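Local structure of actin-related protein 8 (Homo sapiens, 4FO0) at residues A[360-364]-A[477-482]. The protein binds ATP, has low basal ATPase activity without polymerizing, and is a proposed core component of the INO80 chromatin-remodelling complex, working in transcription, replication and DNA damage responses. Residues are numbered along the deposited sequence; the frame is centred on the assembly and turned at random.
With GOL (glycerol), chain D.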
ATOM      1  N   ALA A 360       3.320   5.339  14.926  1.00 30.21           N
ATOM      2  CA  ALA A 360       2.610   6.528  14.486  1.00 32.48           C
ATOM      3  C   ALA A 360       1.358   6.127  13.706  1.00 36.35           C
ATOM      4  O   ALA A 360       0.447   6.935  13.541  1.00 38.31           O
ATOM      5  CB  ALA A 360       3.487   7.422  13.674  1.00 28.08           C
ATOM      6  N   LEU A 361       1.305   4.876  13.242  1.00 34.14           N
ATOM      7  CA  LEU A 361       0.081   4.344  12.629  1.00 34.30           C
ATOM      8  C   LEU A 361      -1.083   4.355  13.617  1.00 35.57           C
ATOM      9  O   LEU A 361      -2.240   4.405  13.221  1.00 41.09           O
ATOM     10  CB  LEU A 361       0.292   2.929  12.088  1.00 31.56           C
ATOM     11  CG  LEU A 361       1.189   2.864  10.857  1.00 37.96           C
ATOM     12  CD1 LEU A 361       1.527   1.431  10.543  1.00 26.85           C
ATOM     13  CD2 LEU A 361       0.510   3.544   9.660  1.00 31.51           C
ATOM     14  N   PHE A 362      -0.769   4.328  14.907  1.00 32.67           N
ATOM     15  CA  PHE A 362      -1.799   4.367  15.931  1.00 36.33           C
ATOM     16  C   PHE A 362      -1.981   5.762  16.521  1.00 35.71           C
ATOM     17  O   PHE A 362      -3.004   6.051  17.157  1.00 48.07           O
ATOM     18  CB  PHE A 362      -1.489   3.332  17.002  1.00 33.50           C
ATOM     19  CG  PHE A 362      -1.354   1.942  16.451  1.00 52.29           C
ATOM     20  CD1 PHE A 362      -2.420   1.042  16.518  1.00 30.53           C
ATOM     21  CD2 PHE A 362      -0.169   1.542  15.822  1.00 48.07           C
ATOM     22  CE1 PHE A 362      -2.298  -0.240  15.987  1.00 38.29           C
ATOM     23  CE2 PHE A 362      -0.040   0.257  15.285  1.00 47.96           C
ATOM     24  CZ  PHE A 362      -1.101  -0.635  15.367  1.00 43.62           C
ATOM     25  N   TYR A 363      -0.990   6.620  16.286  1.00 32.23           N
ATOM     26  CA  TYR A 363      -1.044   8.032  16.672  1.00 42.15           C
ATOM     27  C   TYR A 363      -0.659   8.935  15.496  1.00 34.79           C
ATOM     28  O   TYR A 363       0.336   9.656  15.547  1.00 32.98           O
ATOM     29  CB  TYR A 363      -0.152   8.291  17.893  1.00 30.54           C
ATOM     30  CG  TYR A 363      -0.567   7.446  19.058  1.00 37.56           C
ATOM     31  CD1 TYR A 363      -1.549   7.883  19.938  1.00 35.47           C
ATOM     32  CD2 TYR A 363      -0.016   6.183  19.258  1.00 31.29           C
ATOM     33  CE1 TYR A 363      -1.954   7.089  20.993  1.00 34.97           C
ATOM     34  CE2 TYR A 363      -0.413   5.386  20.306  1.00 32.70           C
ATOM     35  CZ  TYR A 363      -1.388   5.843  21.173  1.00 38.93           C
ATOM     36  OH  TYR A 363      -1.796   5.062  22.233  1.00 48.71           O
ATOM     37  N   PRO A 364      -1.465   8.897  14.431  1.00 37.81           N
ATOM     38  CA  PRO A 364      -1.153   9.551  13.157  1.00 34.37           C
ATOM     39  C   PRO A 364      -1.009  11.079  13.216  1.00 34.09           C
ATOM     40  O   PRO A 364      -0.602  11.684  12.229  1.00 38.17           O
ATOM     41  CB  PRO A 364      -2.329   9.136  12.261  1.00 32.70           C
ATOM     42  CG  PRO A 364      -3.396   8.730  13.191  1.00 30.66           C
ATOM     43  CD  PRO A 364      -2.711   8.118  14.353  1.00 35.23           C
ATOM     44  N   ALA A 477      -6.945  12.866  11.885  1.00 51.08           N
ATOM     45  CA  ALA A 477      -6.500  11.541  11.507  1.00 57.34           C
ATOM     46  C   ALA A 477      -6.773  10.590  12.659  1.00 52.37           C
ATOM     47  O   ALA A 477      -6.562  10.916  13.830  1.00 61.65           O
ATOM     48  CB  ALA A 477      -5.022  11.540  11.113  1.00 33.15           C
ATOM     49  N   LEU A 478      -7.237   9.409  12.290  1.00 39.71           N
ATOM     50  CA  LEU A 478      -7.748   8.418  13.206  1.00 43.02           C
ATOM     51  C   LEU A 478      -6.784   7.245  13.258  1.00 38.25           C
ATOM     52  O   LEU A 478      -6.438   6.674  12.225  1.00 44.88           O
ATOM     53  CB  LEU A 478      -9.115   7.954  12.696  1.00 38.01           C
ATOM     54  CG  LEU A 478      -9.945   7.082  13.608  1.00 47.58           C
ATOM     55  CD1 LEU A 478     -10.293   7.893  14.825  1.00 33.36           C
ATOM     56  CD2 LEU A 478     -11.181   6.627  12.879  1.00 46.17           C
ATOM     57  N   GLY A 479      -6.344   6.885  14.455  1.00 32.63           N
ATOM     58  CA  GLY A 479      -5.418   5.778  14.602  1.00 32.45           C
ATOM     59  C   GLY A 479      -6.004   4.458  14.128  1.00 40.98           C
ATOM     60  O   GLY A 479      -7.214   4.237  14.134  1.00 41.44           O
ATOM     61  N   LEU A 480      -5.126   3.562  13.718  1.00 47.34           N
ATOM     62  CA  LEU A 480      -5.554   2.313  13.120  1.00 43.71           C
ATOM     63  C   LEU A 480      -6.517   1.508  14.026  1.00 43.61           C
ATOM     64  O   LEU A 480      -7.561   1.048  13.574  1.00 41.20           O
ATOM     65  CB  LEU A 480      -4.320   1.515  12.721  1.00 36.09           C
ATOM     66  CG  LEU A 480      -4.544   0.175  12.040  1.00 52.36           C
ATOM     67  CD1 LEU A 480      -5.474   0.348  10.872  1.00 48.28           C
ATOM     68  CD2 LEU A 480      -3.207  -0.376  11.587  1.00 43.28           C
ATOM     69  N   ASP A 481      -6.178   1.370  15.305  1.00 40.47           N
ATOM     70  CA  ASP A 481      -7.010   0.623  16.250  1.00 42.01           C
ATOM     71  C   ASP A 481      -8.387   1.257  16.521  1.00 48.86           C
ATOM     72  O   ASP A 481      -9.397   0.559  16.564  1.00 44.16           O
ATOM     73  CB  ASP A 481      -6.253   0.378  17.564  1.00 38.60           C
ATOM     74  CG  ASP A 481      -5.707   1.668  18.196  1.00 57.82           C
ATOM     75  OD1 ASP A 481      -5.669   2.729  17.529  1.00 57.56           O
ATOM     76  OD2 ASP A 481      -5.295   1.607  19.374  1.00 60.68           O
ATOM     77  N   LYS A 482      -8.417   2.573  16.711  1.00 42.68           N
ATOM     78  CA  LYS A 482      -9.665   3.312  16.838  1.00 39.84           C
ATOM     79  C   LYS A 482     -10.567   3.124  15.614  1.00 48.06           C
ATOM     80  O   LYS A 482     -11.785   2.977  15.748  1.00 48.00           O
ATOM     81  CB  LYS A 482      -9.376   4.801  17.036  1.00 35.69           C
ATOM     82  CG  LYS A 482      -8.627   5.107  18.302  1.00 35.30           C
ATOM     83  CD  LYS A 482      -8.372   6.601  18.485  1.00 65.61           C
ATOM     84  CE  LYS A 482      -7.418   6.864  19.658  1.00 67.93           C
ATOM     85  NZ  LYS A 482      -6.055   6.246  19.443  1.00 92.96           N
TER
HETATM   86  C1  GOL D 703      -1.905  14.762  11.419  1.00 76.16           C
HETATM   87  O1  GOL D 703      -0.928  13.886  10.853  1.00 36.29           O
HETATM   88  C2  GOL D 703      -3.372  14.395  11.110  1.00 66.99           C
HETATM   89  O2  GOL D 703      -3.641  14.669   9.756  1.00 54.24           O
HETATM   90  C3  GOL D 703      -4.359  15.233  11.938  1.00 69.63           C
HETATM   91  O3  GOL D 703      -4.595  14.683  13.227  1.00 60.82           O
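At the N-terminus of helix 480-489, in the ATP-bound core of this actin fold, the loop after helix 353-359 lies against the helix start and offers it a carbonyl oxygen as acceptor. Leu-480 N, in the first turn, bonds fairly straight to Leu-361 O at 3.0 Å, the donor tilted 18° from the carbonyl plane. Gly-479, the N-cap residue, comes within 3.5 Å of Phe-362 O through its CA in a CA-H...O contact. The Phe-362 ring has Leu-480 CB over one face, offset toward the rim, while CG of Asp-481 meets CD1 in the ring plane at 3.7 Å. Ring and carboxylate stand nearly perpendicular, 84° apart. Asp-481 CG sits between its backbone N and carbonyl carbon (chi1 54°); with this torsion OD1 turns back to Lys-482 N in a weak bond, and OD2 forms a salt bridge with Arg-523 of helix 516-527. The side chain of Leu-480 lies about 4 Å from that of Val-253, a residue of the ATP site. Pro-364 lies along the loop 477-479 that leads into the helix: CD on Gly-479 CA at 3.6 Å, CG on Leu-478 C, CB on Ala-477 CB at 3.8 Å. A glycine here would probably leave Ala-477 CB and the Leu-478/Gly-479 backbone without their ring partner and give the turn more freedom. A glycerol, probably from the crystallisation liquor, bridges the two segments, its O1 hydrogen-bonding Pro-364 O at 2.6 Å and its O3 weakly accepting from Ala-477 N.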